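Local coordinates for N-acetyl-beta-D glucosaminidase (Rhizomucor miehei CAU432, PDB 4ZM6), which probably hydrolyses terminal N-acetylglucosamine residues as a glycoside hydrolase family 3 enzyme and, through a GCN5-related region that binds acetyl-CoA, probably acetylates glucosamine, at residues P74-V79 and Q335-F340; R112-A117 and L163-G168. All coordinates share one frame; numbering follows the deposited sequence.

Contact 1 (P74-V79 and Q335-F340)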
ATOM      1  N   PRO A  74      38.453   4.319  13.751  1.00 77.28           N
ATOM      2  CA  PRO A  74      39.052   3.389  12.790  1.00 75.13           C
ATOM      3  C   PRO A  74      38.561   3.599  11.366  1.00 74.79           C
ATOM      4  O   PRO A  74      37.510   4.197  11.149  1.00 74.20           O
ATOM      5  CB  PRO A  74      38.625   2.002  13.299  1.00 75.24           C
ATOM      6  CG  PRO A  74      38.045   2.211  14.656  1.00 76.16           C
ATOM      7  CD  PRO A  74      37.576   3.630  14.715  1.00 77.07           C
ATOM      8  N   LEU A  75      39.342   3.116  10.410  1.00 76.37           N
ATOM      9  CA  LEU A  75      38.974   3.166   9.002  1.00 77.20           C
ATOM     10  C   LEU A  75      37.759   2.303   8.707  1.00 75.75           C
ATOM     11  O   LEU A  75      37.510   1.308   9.390  1.00 74.91           O
ATOM     12  CB  LEU A  75      40.131   2.667   8.124  1.00 79.52           C
ATOM     13  CG  LEU A  75      41.468   3.411   8.157  1.00 78.88           C
ATOM     14  CD1 LEU A  75      42.443   2.747   7.196  1.00 78.69           C
ATOM     15  CD2 LEU A  75      41.291   4.881   7.815  1.00 79.15           C
ATOM     16  N   PHE A  76      37.007   2.703   7.686  1.00 72.79           N
ATOM     17  CA  PHE A  76      36.059   1.821   7.030  1.00 71.33           C
ATOM     18  C   PHE A  76      36.829   1.117   5.923  1.00 72.36           C
ATOM     19  O   PHE A  76      37.649   1.736   5.250  1.00 74.18           O
ATOM     20  CB  PHE A  76      34.885   2.603   6.425  1.00 71.44           C
ATOM     21  CG  PHE A  76      33.648   2.633   7.285  1.00 69.62           C
ATOM     22  CD1 PHE A  76      33.027   1.452   7.672  1.00 70.63           C
ATOM     23  CD2 PHE A  76      33.074   3.841   7.666  1.00 68.38           C
ATOM     24  CE1 PHE A  76      31.879   1.474   8.452  1.00 70.95           C
ATOM     25  CE2 PHE A  76      31.926   3.870   8.442  1.00 69.08           C
ATOM     26  CZ  PHE A  76      31.327   2.686   8.837  1.00 69.90           C
ATOM     27  N   ILE A  77      36.566  -0.172   5.742  1.00 73.12           N
ATOM     28  CA  ILE A  77      37.155  -0.949   4.656  1.00 72.53           C
ATOM     29  C   ILE A  77      36.016  -1.590   3.862  1.00 72.49           C
ATOM     30  O   ILE A  77      35.484  -2.639   4.238  1.00 72.48           O
ATOM     31  CB  ILE A  77      38.124  -2.018   5.198  1.00 74.75           C
ATOM     32  CG1 ILE A  77      39.251  -1.343   5.987  1.00 75.89           C
ATOM     33  CG2 ILE A  77      38.698  -2.863   4.065  1.00 74.81           C
ATOM     34  CD1 ILE A  77      40.260  -2.311   6.571  1.00 77.81           C
ATOM     35  N   ALA A  78      35.653  -0.946   2.757  1.00 71.12           N
ATOM     36  CA  ALA A  78      34.478  -1.325   1.984  1.00 68.89           C
ATOM     37  C   ALA A  78      34.805  -2.289   0.847  1.00 67.58           C
ATOM     38  O   ALA A  78      35.972  -2.528   0.542  1.00 67.13           O
ATOM     39  CB  ALA A  78      33.802  -0.078   1.436  1.00 69.31           C
ATOM     40  N   VAL A  79      33.758  -2.833   0.230  1.00 65.21           N
ATOM     41  CA  VAL A  79      33.897  -3.774  -0.876  1.00 63.56           C
ATOM     42  C   VAL A  79      32.560  -3.958  -1.614  1.00 64.75           C
ATOM     43  O   VAL A  79      31.492  -3.869  -1.007  1.00 68.76           O
ATOM     44  CB  VAL A  79      34.415  -5.141  -0.369  1.00 63.83           C
ATOM     45  CG1 VAL A  79      33.342  -5.882   0.416  1.00 64.26           C
ATOM     46  CG2 VAL A  79      34.907  -5.995  -1.524  1.00 66.08           C
ATOM     47  N   GLN A 335      28.787   9.420  13.336  1.00 78.23           N
ATOM     48  CA  GLN A 335      27.663   8.577  13.757  1.00 78.52           C
ATOM     49  C   GLN A 335      27.725   7.186  13.124  1.00 74.45           C
ATOM     50  O   GLN A 335      27.562   6.176  13.813  1.00 71.96           O
ATOM     51  CB  GLN A 335      26.323   9.249  13.416  1.00 81.41           C
ATOM     52  CG  GLN A 335      25.850  10.258  14.454  1.00 83.74           C
ATOM     53  CD  GLN A 335      24.890  11.297  13.885  1.00 86.94           C
ATOM     54  OE1 GLN A 335      25.208  11.992  12.919  1.00 87.40           O
ATOM     55  NE2 GLN A 335      23.716  11.417  14.494  1.00 88.74           N
ATOM     56  N   LEU A 336      27.969   7.142  11.815  1.00 71.64           N
ATOM     57  CA  LEU A 336      28.034   5.878  11.091  1.00 69.86           C
ATOM     58  C   LEU A 336      29.182   5.012  11.599  1.00 71.39           C
ATOM     59  O   LEU A 336      29.004   3.818  11.827  1.00 74.75           O
ATOM     60  CB  LEU A 336      28.170   6.114   9.581  1.00 67.39           C
ATOM     61  CG  LEU A 336      28.177   4.861   8.691  1.00 65.39           C
ATOM     62  CD1 LEU A 336      27.034   3.925   9.039  1.00 65.12           C
ATOM     63  CD2 LEU A 336      28.112   5.229   7.220  1.00 64.42           C
ATOM     64  N   LYS A 337      30.351   5.614  11.789  1.00 73.11           N
ATOM     65  CA  LYS A 337      31.496   4.896  12.354  1.00 74.27           C
ATOM     66  C   LYS A 337      31.230   4.409  13.780  1.00 72.95           C
ATOM     67  O   LYS A 337      31.571   3.282  14.124  1.00 72.45           O
ATOM     68  CB  LYS A 337      32.761   5.762  12.315  1.00 75.40           C
ATOM     69  CG  LYS A 337      33.356   5.899  10.922  1.00 75.33           C
ATOM     70  CD  LYS A 337      34.804   6.350  10.961  1.00 76.07           C
ATOM     71  CE  LYS A 337      35.396   6.375   9.561  1.00 78.08           C
ATOM     72  NZ  LYS A 337      36.882   6.360   9.574  1.00 79.01           N
ATOM     73  N   ASP A 338      30.610   5.255  14.601  1.00 74.12           N
ATOM     74  CA  ASP A 338      30.280   4.891  15.985  1.00 74.68           C
ATOM     75  C   ASP A 338      29.284   3.734  16.069  1.00 77.41           C
ATOM     76  O   ASP A 338      29.274   2.993  17.054  1.00 78.42           O
ATOM     77  CB  ASP A 338      29.727   6.100  16.752  1.00 73.48           C
ATOM     78  CG  ASP A 338      30.784   7.160  17.025  1.00 72.86           C
ATOM     79  OD1 ASP A 338      31.983   6.817  17.087  1.00 73.31           O
ATOM     80  OD2 ASP A 338      30.421   8.342  17.184  1.00 70.98           O
ATOM     81  N   GLN A 339      28.447   3.585  15.043  1.00 77.79           N
ATOM     82  CA  GLN A 339      27.488   2.485  14.985  1.00 74.71           C
ATOM     83  C   GLN A 339      28.181   1.137  14.784  1.00 72.37           C
ATOM     84  O   GLN A 339      27.739   0.128  15.325  1.00 72.88           O
ATOM     85  CB  GLN A 339      26.462   2.725  13.867  1.00 74.44           C
ATOM     86  CG  GLN A 339      25.225   1.836  13.963  1.00 75.73           C
ATOM     87  CD  GLN A 339      24.192   2.098  12.873  1.00 75.71           C
ATOM     88  OE1 GLN A 339      23.470   1.187  12.460  1.00 76.50           O
ATOM     89  NE2 GLN A 339      24.112   3.343  12.408  1.00 73.41           N
ATOM     90  N   PHE A 340      29.263   1.123  14.012  1.00 71.31           N
ATOM     91  CA  PHE A 340      29.900  -0.128  13.595  1.00 71.75           C
ATOM     92  C   PHE A 340      31.344  -0.334  14.066  1.00 72.91           C
ATOM     93  O   PHE A 340      31.811  -1.473  14.102  1.00 73.46           O
ATOM     94  CB  PHE A 340      29.872  -0.228  12.067  1.00 70.30           C
ATOM     95  CG  PHE A 340      28.498  -0.425  11.489  1.00 69.58           C
ATOM     96  CD1 PHE A 340      27.944  -1.695  11.404  1.00 69.83           C
ATOM     97  CD2 PHE A 340      27.767   0.653  11.015  1.00 68.96           C
ATOM     98  CE1 PHE A 340      26.685  -1.885  10.864  1.00 69.32           C
ATOM     99  CE2 PHE A 340      26.507   0.471  10.473  1.00 68.98           C
ATOM    100  CZ  PHE A 340      25.964  -0.800  10.398  1.00 69.18           C
TER

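Contact 2 (R112-A117 and L163-G168)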
ATOM      1  N   ARG A 112      17.963 -12.843   3.294  1.00 52.14           N
ATOM      2  CA  ARG A 112      18.411 -12.308   4.581  1.00 53.60           C
ATOM      3  C   ARG A 112      19.566 -13.153   5.079  1.00 52.63           C
ATOM      4  O   ARG A 112      20.621 -12.626   5.430  1.00 51.77           O
ATOM      5  CB  ARG A 112      17.277 -12.315   5.613  1.00 55.43           C
ATOM      6  CG  ARG A 112      17.652 -11.757   6.986  1.00 56.15           C
ATOM      7  CD  ARG A 112      16.747 -12.304   8.083  1.00 57.28           C
ATOM      8  NE  ARG A 112      16.904 -13.749   8.264  1.00 59.02           N
ATOM      9  CZ  ARG A 112      16.102 -14.522   8.998  1.00 60.23           C
ATOM     10  NH1 ARG A 112      15.063 -14.007   9.652  1.00 62.91           N
ATOM     11  NH2 ARG A 112      16.339 -15.825   9.083  1.00 58.92           N
ATOM     12  N   ASN A 113      19.356 -14.465   5.080  1.00 51.07           N
ATOM     13  CA  ASN A 113      20.381 -15.406   5.513  1.00 51.01           C
ATOM     14  C   ASN A 113      21.662 -15.311   4.704  1.00 50.38           C
ATOM     15  O   ASN A 113      22.757 -15.380   5.263  1.00 52.28           O
ATOM     16  CB  ASN A 113      19.835 -16.832   5.487  1.00 50.79           C
ATOM     17  CG  ASN A 113      18.798 -17.066   6.566  1.00 51.19           C
ATOM     18  OD1 ASN A 113      18.821 -16.418   7.617  1.00 51.40           O
ATOM     19  ND2 ASN A 113      17.878 -17.982   6.314  1.00 51.08           N
ATOM     20  N   VAL A 114      21.532 -15.147   3.393  1.00 50.38           N
ATOM     21  CA  VAL A 114      22.708 -14.979   2.541  1.00 49.25           C
ATOM     22  C   VAL A 114      23.524 -13.776   3.005  1.00 49.64           C
ATOM     23  O   VAL A 114      24.738 -13.871   3.151  1.00 50.98           O
ATOM     24  CB  VAL A 114      22.322 -14.841   1.056  1.00 47.39           C
ATOM     25  CG1 VAL A 114      23.479 -14.298   0.236  1.00 47.49           C
ATOM     26  CG2 VAL A 114      21.884 -16.189   0.512  1.00 48.76           C
ATOM     27  N   ALA A 115      22.851 -12.656   3.250  1.00 49.48           N
ATOM     28  CA  ALA A 115      23.528 -11.441   3.679  1.00 51.49           C
ATOM     29  C   ALA A 115      24.197 -11.615   5.049  1.00 53.18           C
ATOM     30  O   ALA A 115      25.303 -11.120   5.273  1.00 53.40           O
ATOM     31  CB  ALA A 115      22.553 -10.273   3.700  1.00 52.45           C
ATOM     32  N   MET A 116      23.528 -12.323   5.955  1.00 54.15           N
ATOM     33  CA  MET A 116      24.076 -12.595   7.280  1.00 53.70           C
ATOM     34  C   MET A 116      25.346 -13.421   7.155  1.00 53.00           C
ATOM     35  O   MET A 116      26.373 -13.078   7.739  1.00 53.54           O
ATOM     36  CB  MET A 116      23.066 -13.353   8.142  1.00 55.57           C
ATOM     37  CG  MET A 116      21.833 -12.552   8.517  1.00 57.01           C
ATOM     38  SD  MET A 116      20.629 -13.555   9.408  1.00 57.96           S
ATOM     39  CE  MET A 116      21.319 -13.451  11.057  1.00 57.58           C
ATOM     40  N   ALA A 117      25.260 -14.506   6.388  1.00 51.93           N
ATOM     41  CA  ALA A 117      26.398 -15.389   6.126  1.00 52.03           C
ATOM     42  C   ALA A 117      27.589 -14.646   5.515  1.00 55.22           C
ATOM     43  O   ALA A 117      28.740 -14.905   5.875  1.00 58.49           O
ATOM     44  CB  ALA A 117      25.973 -16.522   5.210  1.00 51.14           C
ATOM     45  N   LEU A 163      15.289  -4.904   1.480  1.00 53.06           N
ATOM     46  CA  LEU A 163      15.166  -4.778   2.941  1.00 54.43           C
ATOM     47  C   LEU A 163      15.805  -5.952   3.664  1.00 53.69           C
ATOM     48  O   LEU A 163      16.551  -5.766   4.623  1.00 56.24           O
ATOM     49  CB  LEU A 163      13.693  -4.720   3.371  1.00 56.27           C
ATOM     50  CG  LEU A 163      13.126  -3.390   3.863  1.00 57.79           C
ATOM     51  CD1 LEU A 163      12.888  -2.418   2.717  1.00 60.08           C
ATOM     52  CD2 LEU A 163      11.829  -3.659   4.606  1.00 58.37           C
ATOM     53  N   ALA A 164      15.487  -7.158   3.203  1.00 51.50           N
ATOM     54  CA  ALA A 164      15.933  -8.381   3.852  1.00 50.66           C
ATOM     55  C   ALA A 164      17.448  -8.459   3.930  1.00 50.67           C
ATOM     56  O   ALA A 164      17.993  -8.895   4.942  1.00 49.43           O
ATOM     57  CB  ALA A 164      15.387  -9.592   3.115  1.00 50.94           C
ATOM     58  N   GLN A 165      18.118  -8.035   2.860  1.00 52.30           N
ATOM     59  CA  GLN A 165      19.578  -8.106   2.779  1.00 52.14           C
ATOM     60  C   GLN A 165      20.242  -6.991   3.578  1.00 51.93           C
ATOM     61  O   GLN A 165      21.246  -7.225   4.245  1.00 53.30           O
ATOM     62  CB  GLN A 165      20.046  -8.076   1.321  1.00 52.47           C
ATOM     63  CG  GLN A 165      19.746  -9.357   0.556  1.00 53.08           C
ATOM     64  CD  GLN A 165      20.812  -9.694  -0.476  1.00 52.47           C
ATOM     65  OE1 GLN A 165      21.200  -8.853  -1.288  1.00 53.21           O
ATOM     66  NE2 GLN A 165      21.294 -10.932  -0.444  1.00 50.93           N
ATOM     67  N   VAL A 166      19.680  -5.788   3.510  1.00 51.71           N
ATOM     68  CA  VAL A 166      20.128  -4.679   4.353  1.00 51.64           C
ATOM     69  C   VAL A 166      20.063  -5.082   5.831  1.00 52.42           C
ATOM     70  O   VAL A 166      21.002  -4.841   6.584  1.00 53.48           O
ATOM     71  CB  VAL A 166      19.281  -3.414   4.119  1.00 51.82           C
ATOM     72  CG1 VAL A 166      19.578  -2.354   5.174  1.00 52.03           C
ATOM     73  CG2 VAL A 166      19.530  -2.864   2.720  1.00 52.03           C
ATOM     74  N   GLU A 167      18.957  -5.696   6.239  1.00 52.70           N
ATOM     75  CA  GLU A 167      18.874  -6.298   7.566  1.00 53.64           C
ATOM     76  C   GLU A 167      20.023  -7.286   7.738  1.00 54.60           C
ATOM     77  O   GLU A 167      20.868  -7.113   8.607  1.00 56.17           O
ATOM     78  CB  GLU A 167      17.519  -7.000   7.786  1.00 52.54           C
ATOM     79  CG  GLU A 167      17.500  -7.987   8.954  1.00 51.58           C
ATOM     80  CD  GLU A 167      16.105  -8.415   9.377  1.00 50.80           C
ATOM     81  OE1 GLU A 167      15.992  -9.346  10.197  1.00 49.65           O
ATOM     82  OE2 GLU A 167      15.115  -7.832   8.903  1.00 52.29           O
ATOM     83  N   GLY A 168      20.060  -8.306   6.889  1.00 55.73           N
ATOM     84  CA  GLY A 168      21.058  -9.370   6.999  1.00 57.28           C
ATOM     85  C   GLY A 168      22.486  -8.879   7.163  1.00 58.00           C
ATOM     86  O   GLY A 168      23.198  -9.316   8.069  1.00 57.77           O
TER

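Contact 1 (P74-V79 and Q335-F340)
Lys337 and Phe76 lie alongside with their ends pointing opposite ways, the lysine reaching the backbone just ahead of the strand, the phenylalanine ring reaching the helix. Lys337 CG lies anti to its own carbonyl carbon (chi1 -74°), which brings CG to 3.5 Å from Phe76 CE2; beyond it the chain is extended, with CE 3.9 Å from Phe76 CD2. The ammonium then reaches the main chain: Lys337 NZ donates to Pro74 O at 2.7 Å, from above the carbonyl plane, with a C=O...N angle of 133°. Gly40 O is a second acceptor, so two carbonyls hold this buried nitrogen. Further along the ring, Leu336 is set roughly perpendicular to the Phe76 side chain, its CG 3.8 Å from Phe76 CZ. Phe340 adds a looser apolar contact, its CB 4.5 Å from Phe76 CE1. A salt bridge from Asp338 to Arg73 ties the same helix turn to the residue before Pro74. Strand 76-79 and the helical segment 335-340, the last part of helix 323-340, run at 88° to each other. Strand 41-44 pairs with strand 76-79, helix 52-68 packs against Leu75 and Ile77, helix 343-348 touches Pro74, and Trp129 meets the Phe76 ring edge-to-face.

Contact 2 (R112-A117 and L163-G168)
Ala115 and Gly168 bring the two helices together, Ala115 CB sitting 3.7 Å from Gly168 CA. With no side chain at Gly168 and only methyls at Ala115 and Ala164, the axes approach to 7.2 Å, crossing at 28° in nearly the same direction. Backbone meets backbone here: Arg112 CA makes a CA-H...O contact with Ala164 O at 3.5 Å, and Met116 CA makes another with Gly168 O. Met116 CG lies over the glycine, 3.6 Å from Gly168 CA. The flanks are looser. Val114 and Gln165 lie side by side, Val114 CG1 4.1 Å from Gln165 NE2, while the Gln165 OE1 end bonds to Tyr151. On the other flank Arg112 and Glu167 touch without pairing their charges: Arg112 CD is 3.7 Å from Glu167 OE1, but the carboxylate bridges to Arg171 and Arg640. The guanidinium, its chain bent at chi3 (65°), instead gives a hydrogen bond from NH2 to Asn113 OD1 at 2.9 Å. Ala164 and Gly168, four apart on one helix and faced by Ala115, recall a small-xxx-small packing motif; it joins helices 108-125 and 155-171, neighbouring outer helices of the TIM-barrel-type domain, where helix 627-642 of the acetyltransferase region docks.

Both contacts belong to the N-terminal barrel-type domain; their centres lie about 18 Å apart and their nearest atoms about 7 Å, without touching. Residues 74-79 come first in the chain, 112-117 and 163-168 follow, and 335-340 come last, so contact 2 falls wholly between the two halves of contact 1. Helices 99-105 and 108-125 lie in the connection from strand 76-79 of contact 1 to its parallel neighbour 129-130, and helix 155-171 comes after that strand. Contact 1 thus brings a late helix back to an early strand of the sheet, whereas contact 2 joins local helices on the outside, facing the acetyltransferase region, with the Arg112 side chain about 13 Å from bound acetyl-CoA.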